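Local coordinates for guanine nucleotide exchange factor SRM1 (Saccharomyces cerevisiae, PDB 3OF7), which promotes the exchange of GDP for GTP on the Ran-type GTPases Gsp1 and Gsp2, binds chromatin and controls RNA metabolism and nuclear transport, at residues M342-I347 against G385-V390. Numbering follows the deposited sequence.
Sequences MFEVGI and GSHHSV
Met342 lays its terminal methyl over one face of the His387 imidazole, offset toward the rim, with CE 3.7 Å from the ring centroid in a CH-pi contact. A bend in the thioether, chi3 -101°, turns CE onto the ring, while SD stays oblique to it, 4.3 Å from the same centroid. A long, unbranched and easily polarised side chain suits this place, since it can follow a flat ring without competing for its nitrogens. The backbone of Met342 also helps: its N donates to Glu344 OE1 over 2.8 Å, approaching from above the carboxylate plane. The chain then enters a type I turn from Phe343 to Gly346, closed by a bond from Gly346 N to Phe343 O.

Glu344, within that turn, is bent at chi2, which brings its carboxylate to the edge of the same imidazole. His387 ND1 donates to the anti lone pair of Glu344 OE2 over 2.7 Å, at an N-H...O angle of 156°. OE2 lies close to the ring plane, although the carboxylate itself is turned 55° from it. Glutamate has one oxygen for the backbone N-H just before the turn and one for the histidine; a second carboxylate, that of Glu322, takes His387 NE2, so both nitrogens of the imidazole are held. Both segments belong to the sixth RCC1 repeat of the seven-bladed beta-propeller, and the contact ties the loop after strand 334-337 to the start of strand 388-393, in the neighbouring sheet.

Further along, the carbonyl of Glu344 reaches that strand through water 1, which donates to Glu344 O (2.8 Å) and accepts from Ser389 OG (2.7 Å). Serine, small and hydroxylated, touches Trp401 and His324 while offering the water a proton.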
ATOM      1  N   MET A 342      15.716  10.656  -2.417  1.00 15.52           N
ATOM      2  CA  MET A 342      14.581  11.522  -2.078  1.00 15.20           C
ATOM      3  C   MET A 342      14.188  11.333  -0.614  1.00 14.79           C
ATOM      4  O   MET A 342      13.029  11.528  -0.241  1.00 14.25           O
ATOM      5  CB  MET A 342      13.387  11.254  -3.010  1.00 14.91           C
ATOM      6  CG  MET A 342      13.636  11.661  -4.477  1.00 15.57           C
ATOM      7  SD  MET A 342      12.419  11.071  -5.691  1.00  9.95           S
ATOM      8  CE  MET A 342      13.289   9.681  -6.414  1.00 14.55           C
ATOM      9  N   PHE A 343      15.176  10.954   0.199  1.00 14.31           N
ATOM     10  CA  PHE A 343      14.995  10.736   1.635  1.00 14.46           C
ATOM     11  C   PHE A 343      13.949   9.667   1.947  1.00 14.11           C
ATOM     12  O   PHE A 343      13.320   9.708   3.012  1.00 14.32           O
ATOM     13  CB  PHE A 343      14.623  12.043   2.355  1.00 14.21           C
ATOM     14  CG  PHE A 343      15.714  13.099   2.355  1.00 14.88           C
ATOM     15  CD1 PHE A 343      17.067  12.747   2.375  1.00 16.23           C
ATOM     16  CD2 PHE A 343      15.369  14.448   2.387  1.00 16.24           C
ATOM     17  CE1 PHE A 343      18.076  13.736   2.395  1.00 16.88           C
ATOM     18  CE2 PHE A 343      16.366  15.451   2.416  1.00 17.65           C
ATOM     19  CZ  PHE A 343      17.723  15.079   2.419  1.00 18.19           C
ATOM     20  N   GLU A 344      13.766   8.712   1.029  1.00 13.45           N
ATOM     21  CA  GLU A 344      12.709   7.706   1.167  1.00 13.43           C
ATOM     22  C   GLU A 344      12.816   6.949   2.482  1.00 13.37           C
ATOM     23  O   GLU A 344      11.800   6.694   3.131  1.00 13.09           O
ATOM     24  CB  GLU A 344      12.693   6.723  -0.019  1.00 13.12           C
ATOM     25  CG  GLU A 344      12.342   7.360  -1.364  1.00 13.44           C
ATOM     26  CD  GLU A 344      13.562   7.793  -2.184  1.00 15.02           C
ATOM     27  OE1 GLU A 344      14.582   8.237  -1.599  1.00 12.61           O
ATOM     28  OE2 GLU A 344      13.483   7.707  -3.435  1.00 15.40           O
ATOM     29  N   VAL A 345      14.046   6.607   2.877  1.00 14.11           N
ATOM     30  CA  VAL A 345      14.267   5.795   4.082  1.00 14.77           C
ATOM     31  C   VAL A 345      14.133   6.571   5.409  1.00 15.43           C
ATOM     32  O   VAL A 345      14.023   5.957   6.474  1.00 15.77           O
ATOM     33  CB  VAL A 345      15.603   5.001   4.028  1.00 14.83           C
ATOM     34  CG1 VAL A 345      15.525   3.949   2.925  1.00 14.85           C
ATOM     35  CG2 VAL A 345      16.784   5.941   3.798  1.00 14.65           C
ATOM     36  N   GLY A 346      14.139   7.903   5.336  1.00 15.95           N
ATOM     37  CA  GLY A 346      13.848   8.751   6.498  1.00 16.88           C
ATOM     38  C   GLY A 346      14.906   8.724   7.587  1.00 18.30           C
ATOM     39  O   GLY A 346      14.582   8.877   8.771  1.00 17.44           O
ATOM     40  N   ILE A 347      16.158   8.505   7.179  1.00 19.08           N
ATOM     41  CA  ILE A 347      17.314   8.523   8.086  1.00 20.79           C
ATOM     42  C   ILE A 347      18.096   9.831   7.852  1.00 21.91           C
ATOM     43  O   ILE A 347      18.429  10.156   6.708  1.00 22.34           O
ATOM     44  CB  ILE A 347      18.234   7.285   7.868  1.00 20.59           C
ATOM     45  CG1 ILE A 347      17.451   5.980   8.090  1.00 20.55           C
ATOM     46  CG2 ILE A 347      19.467   7.345   8.774  1.00 20.85           C
ATOM     47  CD1 ILE A 347      18.092   4.743   7.489  1.00 20.62           C
ATOM     48  N   GLY A 385       4.092   5.241  -0.494  1.00 12.69           N
ATOM     49  CA  GLY A 385       3.774   5.470  -1.906  1.00 12.57           C
ATOM     50  C   GLY A 385       5.076   5.349  -2.681  1.00 12.72           C
ATOM     51  O   GLY A 385       6.033   4.783  -2.166  1.00 12.70           O
ATOM     52  N   SER A 386       5.139   5.885  -3.898  1.00 12.58           N
ATOM     53  CA  SER A 386       6.312   5.622  -4.740  1.00 13.02           C
ATOM     54  C   SER A 386       7.620   6.052  -4.067  1.00 12.72           C
ATOM     55  O   SER A 386       8.584   5.265  -4.000  1.00 12.85           O
ATOM     56  CB  SER A 386       6.166   6.264  -6.123  1.00 13.40           C
ATOM     57  OG  SER A 386       5.122   5.631  -6.838  1.00 17.13           O
ATOM     58  N   HIS A 387       7.643   7.291  -3.567  1.00 12.04           N
ATOM     59  CA  HIS A 387       8.845   7.863  -2.934  1.00 12.33           C
ATOM     60  C   HIS A 387       8.556   8.672  -1.666  1.00 12.28           C
ATOM     61  O   HIS A 387       9.363   9.505  -1.258  1.00 12.77           O
ATOM     62  CB  HIS A 387       9.649   8.682  -3.956  1.00 12.52           C
ATOM     63  CG  HIS A 387      10.171   7.841  -5.070  1.00 12.79           C
ATOM     64  ND1 HIS A 387      11.374   7.175  -4.994  1.00 13.89           N
ATOM     65  CD2 HIS A 387       9.603   7.468  -6.241  1.00 13.94           C
ATOM     66  CE1 HIS A 387      11.540   6.449  -6.085  1.00 14.11           C
ATOM     67  NE2 HIS A 387      10.481   6.608  -6.858  1.00 15.00           N
ATOM     68  N   HIS A 388       7.415   8.401  -1.037  1.00 12.15           N
ATOM     69  CA  HIS A 388       7.076   9.023   0.240  1.00 12.11           C
ATOM     70  C   HIS A 388       6.434   7.981   1.144  1.00 12.01           C
ATOM     71  O   HIS A 388       6.090   6.879   0.704  1.00 11.29           O
ATOM     72  CB  HIS A 388       6.149  10.232   0.036  1.00 12.45           C
ATOM     73  CG  HIS A 388       4.784   9.870  -0.462  1.00 13.63           C
ATOM     74  ND1 HIS A 388       3.671   9.866   0.352  1.00 15.61           N
ATOM     75  CD2 HIS A 388       4.357   9.478  -1.685  1.00 13.19           C
ATOM     76  CE1 HIS A 388       2.613   9.509  -0.354  1.00 13.96           C
ATOM     77  NE2 HIS A 388       3.003   9.261  -1.591  1.00 16.60           N
ATOM     78  N   SER A 389       6.302   8.325   2.418  1.00 11.77           N
ATOM     79  CA  SER A 389       5.701   7.432   3.386  1.00 12.29           C
ATOM     80  C   SER A 389       4.903   8.241   4.394  1.00 12.45           C
ATOM     81  O   SER A 389       5.124   9.443   4.560  1.00 12.38           O
ATOM     82  CB  SER A 389       6.766   6.619   4.119  1.00 11.82           C
ATOM     83  OG  SER A 389       7.698   6.036   3.215  1.00 14.07           O
ATOM     84  N   VAL A 390       3.976   7.559   5.054  1.00 13.15           N
ATOM     85  CA  VAL A 390       3.202   8.121   6.146  1.00 13.41           C
ATOM     86  C   VAL A 390       3.086   7.037   7.211  1.00 13.89           C
ATOM     87  O   VAL A 390       2.699   5.903   6.912  1.00 14.07           O
ATOM     88  CB  VAL A 390       1.784   8.573   5.693  1.00 13.49           C
ATOM     89  CG1 VAL A 390       0.990   9.173   6.868  1.00 13.66           C
ATOM     90  CG2 VAL A 390       1.860   9.569   4.539  1.00 11.41           C
TER
HETATM   91  O   HOH W   1       9.457   7.925   2.338  1.00 11.51           O